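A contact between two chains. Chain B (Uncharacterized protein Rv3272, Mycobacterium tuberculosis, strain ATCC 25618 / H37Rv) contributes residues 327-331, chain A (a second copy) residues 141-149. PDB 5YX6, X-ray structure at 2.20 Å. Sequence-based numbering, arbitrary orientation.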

# COMPACT_ATOMS: atom_id res chain seq x y z
N LEU B 327 1.05 25.80 -8.48
CA LEU B 327 -0.18 25.01 -8.51
C LEU B 327 0.09 23.53 -8.75
O LEU B 327 1.05 23.17 -9.44
CB LEU B 327 -1.14 25.53 -9.58
CG LEU B 327 -1.64 26.96 -9.37
CD1 LEU B 327 -2.60 27.33 -10.46
CD2 LEU B 327 -2.32 27.09 -8.02
N MET B 328 -0.75 22.66 -8.20
CA MET B 328 -0.59 21.22 -8.42
C MET B 328 -1.18 20.80 -9.76
O MET B 328 -2.41 20.80 -9.94
CB MET B 328 -1.24 20.41 -7.31
CG MET B 328 -0.62 20.62 -5.95
SD MET B 328 -1.51 19.70 -4.69
CE MET B 328 -0.78 20.41 -3.21
N ALA B 329 -0.29 20.42 -10.67
CA ALA B 329 -0.68 20.01 -12.01
C ALA B 329 0.37 19.06 -12.57
O ALA B 329 1.57 19.19 -12.25
CB ALA B 329 -0.85 21.22 -12.92
N CYS B 330 -0.07 18.11 -13.39
CA CYS B 330 0.86 17.20 -14.07
C CYS B 330 0.19 16.56 -15.27
O CYS B 330 -1.04 16.63 -15.41
CB CYS B 330 1.34 16.09 -13.12
SG CYS B 330 0.02 14.94 -12.63
N LEU B 331 0.99 15.94 -16.13
CA LEU B 331 0.47 15.07 -17.17
C LEU B 331 0.05 13.73 -16.56
O LEU B 331 0.57 13.33 -15.52
CB LEU B 331 1.51 14.85 -18.26
CG LEU B 331 2.00 16.11 -18.94
CD1 LEU B 331 3.09 15.79 -19.95
CD2 LEU B 331 0.81 16.72 -19.62
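Chain A 141-149: SRPGIDLVV

Side chains along an extended strand alternate in direction, so a short strand can offer a neighbouring chain every second residue and keep the others for its own fold. The contact between B:327-331 and A:141-149 is a compact example. B:Met328 and B:Cys330 direct their CA-to-CB bonds toward chain A, whereas those of B:Leu327 and B:Ala329 point away. Chain A meets this strand with an extended segment that turns into a helix. A:Arg142 through A:Ile145 have phi/psi values typical of extended chain, from -74/151 at A:Arg142 to -158/165 at A:Gly144; A:Ile145 then occupies the N-cap position, and the helix runs from A:Asp146 beyond the end of the stretch. The first turn is fastened by A:Val149 N, which donates to A:Ile145 O at 3.0 Å, and by a weak bond from A:Val148 N to the same A:Ile145 O at 3.3 Å.

The register follows from this shape. The CA of B:Met328 lies 6.4 Å from the CA of A:Gly144, and the CA of B:Cys330 lies 6.8 Å from the CA of A:Val148, so the two chains advance in the same sense, two residues of strand being matched by four residues of loop and helix. No direct hydrogen bond joins the stretches, and the pairing is not that of a sheet; the two stretches bury 320 Å², both sides summed, in contacts of side chains with side chains and with backbone.

B:Met328 covers the most surface. With chi angles m, t and t, its unbranched side chain is extended and lies across the path of the loop before the helix rather than along it. Its CE comes within 3.8 Å of A:Gly144 N and 4.1 Å of A:Pro143 CB, while its SD lies 3.8 Å from A:Ile145 N and 4.0 Å from A:Ile145 CG1. The thioether rests against the backbone at A:Gly144 and A:Ile145 as well as against the apolar groups of the flanking residues. Nearer the strand, B:Met328 CB approaches A:Val148 CG2 at 4.4 Å.

A:Val148 is the chief contributor from chain A. Its CA-to-CB bond points toward the strand, and its rotamer is t. The isopropyl group meets both outward-facing strand residues: besides CG2 against B:Met328, its CG1 lies 3.7 Å from B:Cys330 SG. B:Cys330, with chi1 in p, also brings SG to 3.6 Å from A:Val148 O, so the sulfur touches both side chain and backbone of this one helical residue.

Polar linkage is left to water. Water 1 accepts a hydrogen bond from B:Ala329 N at 3.0 Å and a weak one from A:Arg142 NE at 3.3 Å, bridging strand backbone and arginine. A:Arg142 NH2 stands 4.4 Å from B:Ala329 O, which lies oblique to the guanidinium. The general lesson is that a strand can dock on a helix start through alternate side chains, with a solvent molecule bridging a backbone amide to the partner chain.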

# COMPACT_ATOMS: atom_id res chain seq x y z
N SER A 141 10.59 18.92 -5.44
CA SER A 141 10.48 19.85 -4.32
C SER A 141 9.02 20.25 -4.05
O SER A 141 8.69 20.82 -3.00
CB SER A 141 11.32 21.10 -4.59
OG SER A 141 10.74 21.83 -5.67
N ARG A 142 8.15 19.91 -5.00
CA ARG A 142 6.78 20.39 -5.01
C ARG A 142 5.92 19.70 -3.97
O ARG A 142 6.17 18.55 -3.61
CB ARG A 142 6.18 20.18 -6.40
CG ARG A 142 6.95 20.92 -7.49
CD ARG A 142 6.76 20.33 -8.88
NE ARG A 142 5.63 19.41 -8.98
CZ ARG A 142 5.69 18.21 -9.56
NH1 ARG A 142 6.82 17.77 -10.10
NH2 ARG A 142 4.60 17.45 -9.61
N PRO A 143 4.89 20.40 -3.48
CA PRO A 143 3.86 19.73 -2.69
C PRO A 143 2.95 18.95 -3.62
O PRO A 143 2.95 19.22 -4.82
CB PRO A 143 3.12 20.89 -2.02
CG PRO A 143 3.25 21.99 -3.00
CD PRO A 143 4.61 21.84 -3.62
N GLY A 144 2.20 17.99 -3.10
CA GLY A 144 1.35 17.17 -3.93
C GLY A 144 0.27 16.58 -3.07
O GLY A 144 0.37 16.61 -1.85
N ILE A 145 -0.77 16.06 -3.69
CA ILE A 145 -1.73 15.25 -2.96
C ILE A 145 -1.86 13.90 -3.66
O ILE A 145 -1.24 13.70 -4.71
CB ILE A 145 -3.09 15.96 -2.82
CG1 ILE A 145 -3.64 16.37 -4.18
CG2 ILE A 145 -2.96 17.18 -1.94
CD1 ILE A 145 -5.14 16.62 -4.15
N ASP A 146 -2.60 12.98 -3.06
CA ASP A 146 -2.75 11.60 -3.56
C ASP A 146 -3.05 11.54 -5.06
O ASP A 146 -2.34 10.87 -5.82
CB ASP A 146 -3.87 10.89 -2.77
CG ASP A 146 -4.08 9.42 -3.19
OD1 ASP A 146 -4.73 9.17 -4.23
OD2 ASP A 146 -3.57 8.53 -2.48
N LEU A 147 -4.09 12.25 -5.46
CA LEU A 147 -4.62 12.21 -6.82
C LEU A 147 -3.57 12.60 -7.88
O LEU A 147 -3.47 11.97 -8.93
CB LEU A 147 -5.84 13.14 -6.90
CG LEU A 147 -6.68 13.24 -8.16
CD1 LEU A 147 -8.13 13.52 -7.76
CD2 LEU A 147 -6.16 14.34 -9.04
N VAL A 148 -2.79 13.63 -7.60
CA VAL A 148 -1.81 14.13 -8.56
C VAL A 148 -0.55 13.27 -8.57
O VAL A 148 0.05 13.04 -9.62
CB VAL A 148 -1.45 15.60 -8.25
CG1 VAL A 148 -0.36 16.09 -9.18
CG2 VAL A 148 -2.67 16.46 -8.44
N VAL A 149 -0.11 12.83 -7.39
CA VAL A 149 1.03 11.93 -7.29
C VAL A 149 0.76 10.59 -7.99
O VAL A 149 1.61 10.06 -8.70
CB VAL A 149 1.42 11.68 -5.81
CG1 VAL A 149 2.48 10.58 -5.69
CG2 VAL A 149 1.88 12.98 -5.16
O HOH W 1 2.36 19.98 -9.37